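Local coordinates for kallikrein-10 (Homo sapiens, PDB 5LPE), which is a secreted, zymogen-like serine peptidase of the kallikrein family that is inhibited by zinc and has a tumour-suppressor role in breast and prostate cancer, at residues 96-101 and 228-233; 72-77 and 224-229; 154-159 and 166-171. All coordinates share one frame; numbering follows the deposited sequence.

Contacts 1 and 2 are neighbours, with centres about 5 Å apart. Both use helix 224-230 near the C-terminus, and they share N228 and K229. Their strands, 66-75 and 97-101, lie side by side in the first six-stranded barrel, so one short helix is packed against two adjacent strands. Contact 3 is separate, its centre about 26 Å from that of contact 1 and 23 Å from that of contact 2. Along the chain, strand 66-75 comes first, then strand 97-101, then contact 3, then the helix. Contacts 1 and 2 thus fasten the chain end to the first barrel, while contact 3 lies within a connection of the second.

Contact 1: residues 96-101 and 228-233; sequences LMLLKL and NKVIRS
L98 meets V230 and I231 with the two methyls of its fork. CD1 touches both branches of V230: it is 3.4 Å from V230 CG2 and 3.7 Å from V230 CG1. The base of the leucine joins in, with L98 CB 3.9 Å from V230 CG2. The other methyl, L98 CD2, reaches I231 CD1 at 4.1 Å, a looser touch. The side chain of I231 runs across that of L98 at about a right angle. No hydrogen bond links the two segments. The touching atoms are all carbons of aliphatic side chains.

L98 CG stands beside its backbone N and anti to the carbonyl carbon (chi1 -81°). This aims the fork at the helix, and chi2 (160°) turns CD1 to V230 and CD2 to I231. I231 is extended at its second torsion (chi2 179°), and only its terminal methyl arrives at the leucine.

Further along the tail, R232 is the first residue to leave the helical backbone, with positive phi. Its N makes a weak bond to K229 O, and its NE makes a weak bond back to V230 O at 3.3 Å. Its side chain thus turns back toward V230. R232 NH2 lies 4.9 Å from K100 NZ. These like charges are not in contact and are likely to repel mildly. Both residues also touch a crystal neighbour, so their side-chain positions may owe something to the lattice.

W226, one turn earlier in the helix, also packs on L98. Strand 97-101 hydrogen-bonds to strand 66-75 on one edge and to strand 38-41 on the other. W38 of the latter touches V230 and I231, and L40 touches L98. The C-terminal helix of this chymotrypsin-like fold, which follows the second barrel, thus lies back against the first.

Contact 2: residues 72-77 and 224-229; sequences RSVVHP and MSWINK
W226 and H76 each hold their ring anti to the backbone N, at chi1 174° for W226 and -165° for H76. These torsions send the indole out from helix 224-230 and bring the imidazole to it from the end of strand 66-75. The two rings form an edge-to-face (T-shaped) pair. The edge of H76 points at the face of W226, with the planes at 73° and the centroid of the imidazole 4.6 Å from that of the five-membered indole ring. H76 CD2 is the atom that touches, 3.4 Å from W226 CD2, near the bond shared by the two indole rings. H76 CA adds an off-centre CH-pi contact, 4.2 Å from the centroid of the W226 six-membered ring.

The far end of the indole reaches the strand. V74 O lies in the plane of the ring at its edge, 3.5 Å from W226 CZ2. V74 CG1 packs on the same carbon at 3.8 Å. P77 comes obliquely, its CD 3.6 Å from W226 NE1. The same CD also lies over one face of the H76 ring.

H76 also meets Y223, edge-to-face, and the ring of H94. Its ND1 is hydrogen-bonded to K78 N and must accept there. On the other side of the strand, V75 has its side chain about 7 Å from that of D95, assigned to the charge relay by similarity.

No hydrogen bond joins the two segments. The attraction is that of ring and methyl packing. The carbon-bound hydrogens at the indole edge probably add a weak electrostatic pull on V74 O. With ND1 accepting, a neutral H76 would be expected to carry its proton on NE2.

Contact 3: residues 154-159 and 166-171; sequences LSPKEC and VVTNNM
P156 and T168 meet across the connection between strands 147-153 and 171-176. P156 stands just before C159, and T168 lies inside the loop that the C159-C173 disulfide closes, the region called the methionine loop in this family. The connection carries the short helix 159-162, and the two segments flank that helix in the chain.

P156 is modelled at the centre of an inverse gamma turn, though K157 N sits too close to its neighbour for the turn to be sure. The P156 ring and carbonyl face the returning segment. T168 comes across obliquely with both of its branches. T168 CG2 is 3.6 Å from P156 CB and also lies near the P156 carbonyl. T168 OG1 is modelled still nearer to P156 CB, but little should rest on that short distance at this resolution. No hydrogen bond crosses the contact, and the threonine meets the proline by packing. The backbones also come close here, with P156 CA 5.8 Å from T168 CA.

A second, lighter touch lies nearer the helix. V166 CG1 sits between its backbone N and carbonyl carbon (chi1 67°), and from there it meets C159 O at 3.9 Å. With a glycine in place of T168 both branches are gone, and the P156 ring and the turn around it would probably lose their packing against the returning segment and be freer to shift.

At the ends the loop joins the sheet through backbone bonds: L154 with C173, and N170 with Q219. A sulfate ion, probably from the crystallisation liquor, lies about 6 Å from the P156 side chain. A surface loop with a short helix, tied by a disulfide to the strand that follows, is typical of the second barrel in chymotrypsin-like peptidases.

Contact 1: residues 96-101 and 228-233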
ATOM      1  N   LEU A  96      -1.530   9.843  -1.222  1.00 30.54           N
ATOM      2  CA  LEU A  96      -1.171   9.006  -2.349  1.00 26.74           C
ATOM      3  C   LEU A  96      -0.010   9.708  -3.019  1.00 24.37           C
ATOM      4  O   LEU A  96      -0.018  10.931  -3.155  1.00 28.06           O
ATOM      5  CB  LEU A  96      -2.325   8.859  -3.339  1.00 24.65           C
ATOM      6  CG  LEU A  96      -2.886   7.459  -3.516  1.00 25.24           C
ATOM      7  CD1 LEU A  96      -3.208   6.882  -2.167  1.00 24.10           C
ATOM      8  CD2 LEU A  96      -4.106   7.534  -4.405  1.00 19.62           C
ATOM      9  N   MET A  97       0.988   8.946  -3.421  1.00 22.48           N
ATOM     10  CA  MET A  97       2.136   9.537  -4.085  1.00 20.63           C
ATOM     11  C   MET A  97       2.597   8.534  -5.130  1.00 23.97           C
ATOM     12  O   MET A  97       2.665   7.329  -4.853  1.00 17.71           O
ATOM     13  CB  MET A  97       3.237   9.857  -3.068  1.00 18.90           C
ATOM     14  CG  MET A  97       4.476  10.476  -3.624  1.00 23.95           C
ATOM     15  SD  MET A  97       5.750  10.786  -2.362  1.00 28.18           S
ATOM     16  CE  MET A  97       5.934   9.186  -1.602  1.00 26.74           C
ATOM     17  N   LEU A  98       2.871   9.022  -6.332  1.00 21.46           N
ATOM     18  CA  LEU A  98       3.382   8.177  -7.396  1.00 20.03           C
ATOM     19  C   LEU A  98       4.877   8.428  -7.515  1.00 22.53           C
ATOM     20  O   LEU A  98       5.314   9.577  -7.666  1.00 24.72           O
ATOM     21  CB  LEU A  98       2.634   8.419  -8.710  1.00 20.46           C
ATOM     22  CG  LEU A  98       1.313   7.634  -8.687  1.00 18.94           C
ATOM     23  CD1 LEU A  98       0.292   8.146  -9.669  1.00 19.25           C
ATOM     24  CD2 LEU A  98       1.582   6.144  -8.915  1.00 20.21           C
ATOM     25  N   LEU A  99       5.655   7.360  -7.381  1.00 23.04           N
ATOM     26  CA  LEU A  99       7.104   7.401  -7.507  1.00 22.68           C
ATOM     27  C   LEU A  99       7.495   6.876  -8.881  1.00 25.00           C
ATOM     28  O   LEU A  99       7.118   5.758  -9.253  1.00 24.76           O
ATOM     29  CB  LEU A  99       7.763   6.567  -6.409  1.00 19.88           C
ATOM     30  CG  LEU A  99       7.652   7.187  -5.017  1.00 22.99           C
ATOM     31  CD1 LEU A  99       8.787   6.738  -4.137  1.00 20.24           C
ATOM     32  CD2 LEU A  99       7.624   8.706  -5.080  1.00 25.99           C
ATOM     33  N   LYS A 100       8.246   7.670  -9.632  1.00 23.85           N
ATOM     34  CA  LYS A 100       8.747   7.197 -10.911  1.00 26.85           C
ATOM     35  C   LYS A 100      10.126   6.570 -10.735  1.00 27.59           C
ATOM     36  O   LYS A 100      11.009   7.166 -10.117  1.00 28.26           O
ATOM     37  CB  LYS A 100       8.802   8.324 -11.933  1.00 26.69           C
ATOM     38  CG  LYS A 100       8.976   7.787 -13.347  1.00 28.54           C
ATOM     39  CD  LYS A 100       9.828   8.705 -14.177  1.00 31.78           C
ATOM     40  CE  LYS A 100       9.422   8.635 -15.630  1.00 33.19           C
ATOM     41  NZ  LYS A 100       9.249   7.237 -16.046  1.00 39.70           N
ATOM     42  N   LEU A 101      10.309   5.370 -11.275  1.00 25.86           N
ATOM     43  CA  LEU A 101      11.613   4.717 -11.216  1.00 31.26           C
ATOM     44  C   LEU A 101      12.558   5.270 -12.286  1.00 30.20           C
ATOM     45  O   LEU A 101      12.162   5.525 -13.430  1.00 29.88           O
ATOM     46  CB  LEU A 101      11.469   3.200 -11.371  1.00 29.39           C
ATOM     47  CG  LEU A 101      10.569   2.472 -10.368  1.00 32.02           C
ATOM     48  CD1 LEU A 101      10.723   0.949 -10.464  1.00 26.67           C
ATOM     49  CD2 LEU A 101      10.827   2.963  -8.952  1.00 25.51           C
ATOM     50  N   ASN A 228      -3.870   6.983 -13.632  1.00 26.54           N
ATOM     51  CA  ASN A 228      -3.592   6.714 -15.031  1.00 33.55           C
ATOM     52  C   ASN A 228      -3.009   7.931 -15.723  1.00 37.81           C
ATOM     53  O   ASN A 228      -2.261   7.789 -16.700  1.00 40.48           O
ATOM     54  CB  ASN A 228      -4.866   6.239 -15.727  1.00 34.32           C
ATOM     55  CG  ASN A 228      -5.122   4.771 -15.494  1.00 36.84           C
ATOM     56  OD1 ASN A 228      -4.186   3.965 -15.503  1.00 31.14           O
ATOM     57  ND2 ASN A 228      -6.385   4.409 -15.262  1.00 37.49           N
ATOM     58  N   LYS A 229      -3.309   9.125 -15.215  1.00 33.88           N
ATOM     59  CA  LYS A 229      -2.867  10.338 -15.885  1.00 34.34           C
ATOM     60  C   LYS A 229      -1.400  10.644 -15.604  1.00 33.14           C
ATOM     61  O   LYS A 229      -0.675  11.043 -16.521  1.00 48.50           O
ATOM     62  CB  LYS A 229      -3.758  11.517 -15.490  1.00 38.27           C
ATOM     63  CG  LYS A 229      -3.402  12.803 -16.219  1.00 48.93           C
ATOM     64  CD  LYS A 229      -4.556  13.787 -16.222  1.00 56.46           C
ATOM     65  CE  LYS A 229      -4.541  14.712 -15.001  1.00 60.29           C
ATOM     66  NZ  LYS A 229      -5.874  15.377 -14.833  1.00 55.77           N
ATOM     67  N   VAL A 230      -0.921  10.457 -14.373  1.00 25.34           N
ATOM     68  CA  VAL A 230       0.492  10.754 -14.138  1.00 33.51           C
ATOM     69  C   VAL A 230       1.367   9.636 -14.693  1.00 34.47           C
ATOM     70  O   VAL A 230       2.425   9.894 -15.278  1.00 30.36           O
ATOM     71  CB  VAL A 230       0.793  11.055 -12.642  1.00 24.48           C
ATOM     72  CG1 VAL A 230      -0.459  11.091 -11.786  1.00 26.50           C
ATOM     73  CG2 VAL A 230       1.797  10.117 -12.064  1.00 24.06           C
ATOM     74  N   ILE A 231       0.928   8.383 -14.557  1.00 33.32           N
ATOM     75  CA  ILE A 231       1.635   7.287 -15.195  1.00 34.33           C
ATOM     76  C   ILE A 231       1.648   7.453 -16.721  1.00 45.91           C
ATOM     77  O   ILE A 231       2.437   6.787 -17.408  1.00 42.54           O
ATOM     78  CB  ILE A 231       1.007   5.964 -14.699  1.00 36.47           C
ATOM     79  CG1 ILE A 231       1.121   5.890 -13.178  1.00 33.92           C
ATOM     80  CG2 ILE A 231       1.714   4.722 -15.246  1.00 38.48           C
ATOM     81  CD1 ILE A 231       0.522   4.646 -12.636  1.00 37.63           C
ATOM     82  N   ARG A 232       0.785   8.307 -17.290  1.00 42.45           N
ATOM     83  CA  ARG A 232       0.649   8.450 -18.739  1.00 43.44           C
ATOM     84  C   ARG A 232       0.190   7.142 -19.367  1.00 47.53           C
ATOM     85  O   ARG A 232      -0.040   7.108 -20.571  1.00 47.94           O
ATOM     86  CB  ARG A 232       1.929   8.940 -19.437  1.00 44.25           C
ATOM     87  CG  ARG A 232       1.831  10.360 -20.011  1.00 42.45           C
ATOM     88  CD  ARG A 232       2.490  11.414 -19.107  1.00 39.47           C
ATOM     89  NE  ARG A 232       3.555  10.873 -18.256  1.00 43.28           N
ATOM     90  CZ  ARG A 232       4.746  10.461 -18.692  1.00 44.32           C
ATOM     91  NH1 ARG A 232       5.043  10.515 -19.975  1.00 52.22           N
ATOM     92  NH2 ARG A 232       5.647   9.983 -17.848  1.00 44.22           N
ATOM     93  N   SER A 233       0.029   6.073 -18.577  1.00 52.58           N
ATOM     94  CA  SER A 233      -0.555   4.777 -18.929  1.00 57.17           C
ATOM     95  C   SER A 233      -2.011   4.915 -19.330  1.00 53.58           C
ATOM     96  O   SER A 233      -2.748   3.917 -19.353  1.00 54.94           O
ATOM     97  CB  SER A 233      -0.438   3.779 -17.783  1.00 57.54           C
ATOM     98  OG  SER A 233      -0.955   4.350 -16.596  1.00 59.71           O
TER

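Contact 2: residues 72-77 and 224-229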
ATOM      1  N   ARG A  72      10.760  11.263 -10.543  1.00 32.30           N
ATOM      2  CA  ARG A  72       9.515  11.994 -10.360  1.00 25.49           C
ATOM      3  C   ARG A  72       8.763  11.432  -9.171  1.00 21.72           C
ATOM      4  O   ARG A  72       8.658  10.211  -8.998  1.00 25.49           O
ATOM      5  CB  ARG A  72       8.660  11.930 -11.622  1.00 24.84           C
ATOM      6  CG  ARG A  72       9.302  12.624 -12.816  1.00 26.53           C
ATOM      7  CD  ARG A  72       8.333  12.690 -13.952  1.00 26.26           C
ATOM      8  NE  ARG A  72       7.173  13.494 -13.613  1.00 23.14           N
ATOM      9  CZ  ARG A  72       5.994  13.374 -14.216  1.00 30.14           C
ATOM     10  NH1 ARG A  72       5.836  12.471 -15.182  1.00 25.78           N
ATOM     11  NH2 ARG A  72       4.976  14.154 -13.854  1.00 30.83           N
ATOM     12  N   SER A  73       8.304  12.324  -8.306  1.00 24.29           N
ATOM     13  CA  SER A  73       7.443  11.949  -7.193  1.00 26.70           C
ATOM     14  C   SER A  73       6.237  12.868  -7.218  1.00 26.55           C
ATOM     15  O   SER A  73       6.338  14.031  -6.814  1.00 26.30           O
ATOM     16  CB  SER A  73       8.184  12.088  -5.881  1.00 26.03           C
ATOM     17  OG  SER A  73       8.531  13.445  -5.730  1.00 33.08           O
ATOM     18  N   VAL A  74       5.088  12.331  -7.603  1.00 22.89           N
ATOM     19  CA  VAL A  74       3.891  13.131  -7.801  1.00 25.33           C
ATOM     20  C   VAL A  74       2.955  12.843  -6.635  1.00 26.39           C
ATOM     21  O   VAL A  74       2.384  11.752  -6.512  1.00 26.64           O
ATOM     22  CB  VAL A  74       3.239  12.847  -9.159  1.00 27.36           C
ATOM     23  CG1 VAL A  74       2.003  13.703  -9.346  1.00 27.79           C
ATOM     24  CG2 VAL A  74       4.243  13.128 -10.265  1.00 26.85           C
ATOM     25  N   VAL A  75       2.827  13.811  -5.767  1.00 26.95           N
ATOM     26  CA  VAL A  75       1.896  13.720  -4.661  1.00 24.03           C
ATOM     27  C   VAL A  75       0.534  14.136  -5.175  1.00 24.59           C
ATOM     28  O   VAL A  75       0.434  15.011  -6.043  1.00 29.15           O
ATOM     29  CB  VAL A  75       2.382  14.597  -3.499  1.00 24.98           C
ATOM     30  CG1 VAL A  75       1.295  14.761  -2.464  1.00 34.15           C
ATOM     31  CG2 VAL A  75       3.635  13.998  -2.888  1.00 20.61           C
ATOM     32  N   HIS A  76      -0.514  13.479  -4.698  1.00 26.85           N
ATOM     33  CA  HIS A  76      -1.851  13.847  -5.141  1.00 31.00           C
ATOM     34  C   HIS A  76      -2.081  15.336  -4.892  1.00 28.58           C
ATOM     35  O   HIS A  76      -1.675  15.855  -3.844  1.00 29.68           O
ATOM     36  CB  HIS A  76      -2.927  13.027  -4.428  1.00 28.58           C
ATOM     37  CG  HIS A  76      -4.264  13.104  -5.093  1.00 28.68           C
ATOM     38  ND1 HIS A  76      -5.247  13.983  -4.693  1.00 33.04           N
ATOM     39  CD2 HIS A  76      -4.768  12.438  -6.157  1.00 25.30           C
ATOM     40  CE1 HIS A  76      -6.302  13.846  -5.476  1.00 29.44           C
ATOM     41  NE2 HIS A  76      -6.037  12.915  -6.374  1.00 21.79           N
ATOM     42  N   PRO A  77      -2.685  16.054  -5.844  1.00 30.06           N
ATOM     43  CA  PRO A  77      -2.862  17.506  -5.666  1.00 30.37           C
ATOM     44  C   PRO A  77      -3.693  17.877  -4.449  1.00 26.58           C
ATOM     45  O   PRO A  77      -3.410  18.887  -3.796  1.00 30.14           O
ATOM     46  CB  PRO A  77      -3.538  17.928  -6.979  1.00 37.00           C
ATOM     47  CG  PRO A  77      -4.122  16.656  -7.549  1.00 29.95           C
ATOM     48  CD  PRO A  77      -3.152  15.599  -7.166  1.00 28.92           C
ATOM     49  N   MET A 224      -8.461   6.399  -9.859  1.00 21.00           N
ATOM     50  CA  MET A 224      -7.957   5.881 -11.133  1.00 23.03           C
ATOM     51  C   MET A 224      -7.738   6.981 -12.174  1.00 26.09           C
ATOM     52  O   MET A 224      -6.798   6.901 -12.976  1.00 25.17           O
ATOM     53  CB  MET A 224      -8.903   4.814 -11.676  1.00 22.14           C
ATOM     54  CG  MET A 224      -8.872   3.552 -10.849  1.00 24.62           C
ATOM     55  SD  MET A 224      -7.163   3.160 -10.546  1.00 33.77           S
ATOM     56  CE  MET A 224      -6.660   2.642 -12.196  1.00 32.70           C
ATOM     57  N   SER A 225      -8.596   8.007 -12.189  1.00 19.53           N
ATOM     58  CA  SER A 225      -8.411   9.104 -13.132  1.00 21.03           C
ATOM     59  C   SER A 225      -7.026   9.710 -12.995  1.00 24.68           C
ATOM     60  O   SER A 225      -6.300   9.862 -13.983  1.00 27.38           O
ATOM     61  CB  SER A 225      -9.482  10.175 -12.925  1.00 23.27           C
ATOM     62  OG  SER A 225     -10.757   9.704 -13.333  1.00 32.09           O
ATOM     63  N   TRP A 226      -6.643  10.062 -11.766  1.00 27.95           N
ATOM     64  CA  TRP A 226      -5.338  10.668 -11.524  1.00 24.59           C
ATOM     65  C   TRP A 226      -4.209   9.674 -11.771  1.00 24.41           C
ATOM     66  O   TRP A 226      -3.230  10.011 -12.434  1.00 26.03           O
ATOM     67  CB  TRP A 226      -5.280  11.227 -10.096  1.00 20.53           C
ATOM     68  CG  TRP A 226      -3.943  11.736  -9.685  1.00 23.24           C
ATOM     69  CD1 TRP A 226      -3.352  12.899 -10.083  1.00 23.01           C
ATOM     70  CD2 TRP A 226      -3.029  11.113  -8.773  1.00 23.76           C
ATOM     71  NE1 TRP A 226      -2.123  13.036  -9.485  1.00 28.22           N
ATOM     72  CE2 TRP A 226      -1.899  11.952  -8.675  1.00 26.80           C
ATOM     73  CE3 TRP A 226      -3.050   9.928  -8.041  1.00 21.29           C
ATOM     74  CZ2 TRP A 226      -0.800  11.636  -7.879  1.00 22.31           C
ATOM     75  CZ3 TRP A 226      -1.957   9.625  -7.244  1.00 25.37           C
ATOM     76  CH2 TRP A 226      -0.850  10.475  -7.174  1.00 23.09           C
ATOM     77  N   ILE A 227      -4.336   8.437 -11.268  1.00 26.46           N
ATOM     78  CA  ILE A 227      -3.227   7.480 -11.341  1.00 28.21           C
ATOM     79  C   ILE A 227      -2.867   7.175 -12.789  1.00 25.91           C
ATOM     80  O   ILE A 227      -1.690   7.105 -13.153  1.00 26.13           O
ATOM     81  CB  ILE A 227      -3.562   6.191 -10.570  1.00 19.59           C
ATOM     82  CG1 ILE A 227      -3.669   6.471  -9.086  1.00 20.18           C
ATOM     83  CG2 ILE A 227      -2.486   5.126 -10.807  1.00 19.57           C
ATOM     84  CD1 ILE A 227      -3.818   5.223  -8.271  1.00 14.70           C
ATOM     85  N   ASN A 228      -3.870   6.983 -13.632  1.00 26.54           N
ATOM     86  CA  ASN A 228      -3.592   6.714 -15.031  1.00 33.55           C
ATOM     87  C   ASN A 228      -3.009   7.931 -15.723  1.00 37.81           C
ATOM     88  O   ASN A 228      -2.261   7.789 -16.700  1.00 40.48           O
ATOM     89  CB  ASN A 228      -4.866   6.239 -15.727  1.00 34.32           C
ATOM     90  CG  ASN A 228      -5.122   4.771 -15.494  1.00 36.84           C
ATOM     91  OD1 ASN A 228      -4.186   3.965 -15.503  1.00 31.14           O
ATOM     92  ND2 ASN A 228      -6.385   4.409 -15.262  1.00 37.49           N
ATOM     93  N   LYS A 229      -3.309   9.125 -15.215  1.00 33.88           N
ATOM     94  CA  LYS A 229      -2.867  10.338 -15.885  1.00 34.34           C
ATOM     95  C   LYS A 229      -1.400  10.644 -15.604  1.00 33.14           C
ATOM     96  O   LYS A 229      -0.675  11.043 -16.521  1.00 48.50           O
ATOM     97  CB  LYS A 229      -3.758  11.517 -15.490  1.00 38.27           C
ATOM     98  CG  LYS A 229      -3.402  12.803 -16.219  1.00 48.93           C
ATOM     99  CD  LYS A 229      -4.556  13.787 -16.222  1.00 56.46           C
ATOM    100  CE  LYS A 229      -4.541  14.712 -15.001  1.00 60.29           C
ATOM    101  NZ  LYS A 229      -5.874  15.377 -14.833  1.00 55.77           N
TER

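Contact 3: residues 154-159 and 166-171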
ATOM      1  N   LEU A 154     -14.482  -3.486   6.018  1.00 29.25           N
ATOM      2  CA  LEU A 154     -15.573  -3.025   6.848  1.00 30.38           C
ATOM      3  C   LEU A 154     -16.290  -1.902   6.125  1.00 38.24           C
ATOM      4  O   LEU A 154     -15.869  -1.437   5.064  1.00 41.63           O
ATOM      5  CB  LEU A 154     -15.063  -2.561   8.209  1.00 29.05           C
ATOM      6  CG  LEU A 154     -14.231  -3.582   8.982  1.00 33.72           C
ATOM      7  CD1 LEU A 154     -13.867  -3.010  10.345  1.00 29.99           C
ATOM      8  CD2 LEU A 154     -14.990  -4.903   9.107  1.00 28.55           C
ATOM      9  N   SER A 155     -17.304  -1.394   6.741  1.00 41.03           N
ATOM     10  CA  SER A 155     -17.978  -0.412   5.932  1.00 43.94           C
ATOM     11  C   SER A 155     -17.678   0.985   6.451  1.00 48.20           C
ATOM     12  O   SER A 155     -17.364   1.150   7.635  1.00 49.78           O
ATOM     13  CB  SER A 155     -19.484  -0.658   5.968  1.00 47.43           C
ATOM     14  OG  SER A 155     -19.856  -1.062   7.267  1.00 61.41           O
ATOM     15  N   PRO A 156     -17.771   2.026   5.592  1.00 51.03           N
ATOM     16  CA  PRO A 156     -17.337   3.368   6.009  1.00 56.52           C
ATOM     17  C   PRO A 156     -18.259   3.964   7.060  1.00 56.17           C
ATOM     18  O   PRO A 156     -18.672   5.123   6.978  1.00 66.12           O
ATOM     19  CB  PRO A 156     -17.403   4.172   4.700  1.00 55.71           C
ATOM     20  CG  PRO A 156     -18.356   3.399   3.797  1.00 54.56           C
ATOM     21  CD  PRO A 156     -18.142   1.975   4.163  1.00 57.35           C
ATOM     22  N   LYS A 157     -18.555   3.151   8.065  1.00 51.28           N
ATOM     23  CA  LYS A 157     -19.574   3.376   9.076  1.00 52.74           C
ATOM     24  C   LYS A 157     -19.015   2.951  10.424  1.00 49.43           C
ATOM     25  O   LYS A 157     -18.896   3.768  11.342  1.00 56.26           O
ATOM     26  CB  LYS A 157     -20.849   2.592   8.718  1.00 59.89           C
ATOM     27  CG  LYS A 157     -21.585   3.109   7.484  1.00 64.54           C
ATOM     28  CD  LYS A 157     -21.979   1.975   6.555  1.00 61.91           C
ATOM     29  CE  LYS A 157     -23.417   1.566   6.774  1.00 70.18           C
ATOM     30  NZ  LYS A 157     -23.527   0.255   7.457  1.00 66.00           N
ATOM     31  N   GLU A 158     -18.676   1.664  10.546  1.00 48.80           N
ATOM     32  CA  GLU A 158     -18.132   1.132  11.787  1.00 47.95           C
ATOM     33  C   GLU A 158     -16.653   1.458  11.960  1.00 44.70           C
ATOM     34  O   GLU A 158     -16.061   1.087  12.981  1.00 45.01           O
ATOM     35  CB  GLU A 158     -18.385  -0.368  11.836  1.00 46.55           C
ATOM     36  CG  GLU A 158     -18.323  -0.992  13.226  1.00 41.41           C
ATOM     37  CD  GLU A 158     -17.211  -1.996  13.326  1.00 47.33           C
ATOM     38  OE1 GLU A 158     -16.723  -2.421  12.260  1.00 55.68           O
ATOM     39  OE2 GLU A 158     -16.807  -2.348  14.450  1.00 43.41           O
ATOM     40  N   CYS A 159     -16.048   2.142  10.986  1.00 38.55           N
ATOM     41  CA  CYS A 159     -14.778   2.806  11.234  1.00 38.06           C
ATOM     42  C   CYS A 159     -14.959   4.164  11.886  1.00 41.34           C
ATOM     43  O   CYS A 159     -14.029   4.658  12.533  1.00 39.75           O
ATOM     44  CB  CYS A 159     -14.002   2.963   9.936  1.00 41.45           C
ATOM     45  SG  CYS A 159     -12.265   2.621  10.146  1.00 46.14           S
ATOM     46  N   VAL A 166     -14.009  10.731  11.670  1.00 43.99           N
ATOM     47  CA  VAL A 166     -13.254  10.444  10.458  1.00 43.80           C
ATOM     48  C   VAL A 166     -14.150  10.688   9.254  1.00 45.13           C
ATOM     49  O   VAL A 166     -15.339  10.354   9.258  1.00 45.59           O
ATOM     50  CB  VAL A 166     -12.669   9.009  10.447  1.00 43.06           C
ATOM     51  CG1 VAL A 166     -13.752   7.939  10.355  1.00 41.01           C
ATOM     52  CG2 VAL A 166     -11.693   8.856   9.304  1.00 34.65           C
ATOM     53  N   VAL A 167     -13.571  11.267   8.209  1.00 43.25           N
ATOM     54  CA  VAL A 167     -14.212  11.394   6.905  1.00 45.94           C
ATOM     55  C   VAL A 167     -13.844  10.172   6.087  1.00 44.64           C
ATOM     56  O   VAL A 167     -12.661   9.965   5.774  1.00 48.88           O
ATOM     57  CB  VAL A 167     -13.786  12.697   6.203  1.00 44.51           C
ATOM     58  CG1 VAL A 167     -14.184  12.692   4.728  1.00 43.13           C
ATOM     59  CG2 VAL A 167     -14.432  13.901   6.942  1.00 40.76           C
ATOM     60  N   THR A 168     -14.842   9.390   5.679  1.00 45.14           N
ATOM     61  CA  THR A 168     -14.348   8.202   5.019  1.00 45.26           C
ATOM     62  C   THR A 168     -14.312   8.386   3.513  1.00 45.18           C
ATOM     63  O   THR A 168     -13.319   8.892   2.969  1.00 50.61           O
ATOM     64  CB  THR A 168     -15.224   7.008   5.355  1.00 50.11           C
ATOM     65  OG1 THR A 168     -15.352   6.204   4.178  1.00 50.06           O
ATOM     66  CG2 THR A 168     -16.596   7.465   5.868  1.00 43.16           C
ATOM     67  N   ASN A 169     -15.393   8.000   2.854  1.00 43.13           N
ATOM     68  CA  ASN A 169     -15.742   8.305   1.475  1.00 44.98           C
ATOM     69  C   ASN A 169     -14.732   7.834   0.431  1.00 43.34           C
ATOM     70  O   ASN A 169     -15.079   7.007  -0.431  1.00 46.59           O
ATOM     71  CB  ASN A 169     -15.874   9.828   1.363  1.00 43.74           C
ATOM     72  CG  ASN A 169     -16.910  10.266   0.344  1.00 54.77           C
ATOM     73  OD1 ASN A 169     -18.110  10.241   0.614  1.00 56.93           O
ATOM     74  ND2 ASN A 169     -16.451  10.686  -0.831  1.00 50.60           N
ATOM     75  N   ASN A 170     -13.455   8.168   0.652  1.00 35.53           N
ATOM     76  CA  ASN A 170     -12.341   7.783  -0.197  1.00 30.47           C
ATOM     77  C   ASN A 170     -11.454   6.745   0.487  1.00 34.73           C
ATOM     78  O   ASN A 170     -10.403   6.370  -0.059  1.00 32.28           O
ATOM     79  CB  ASN A 170     -11.575   9.029  -0.662  1.00 29.31           C
ATOM     80  CG  ASN A 170     -12.336   9.805  -1.717  1.00 27.42           C
ATOM     81  OD1 ASN A 170     -13.057   9.219  -2.495  1.00 27.81           O
ATOM     82  ND2 ASN A 170     -12.122  11.107  -1.796  1.00 36.96           N
ATOM     83  N   MET A 171     -11.875   6.277   1.670  1.00 35.95           N
ATOM     84  CA  MET A 171     -11.144   5.318   2.474  1.00 34.57           C
ATOM     85  C   MET A 171     -11.886   4.001   2.485  1.00 28.90           C
ATOM     86  O   MET A 171     -13.081   3.952   2.192  1.00 28.02           O
ATOM     87  CB  MET A 171     -11.011   5.820   3.883  1.00 40.58           C
ATOM     88  CG  MET A 171     -10.907   7.339   4.003  1.00 44.67           C
ATOM     89  SD  MET A 171      -9.190   7.895   4.146  1.00 73.77           S
ATOM     90  CE  MET A 171      -8.623   8.113   2.464  1.00 50.45           C
TER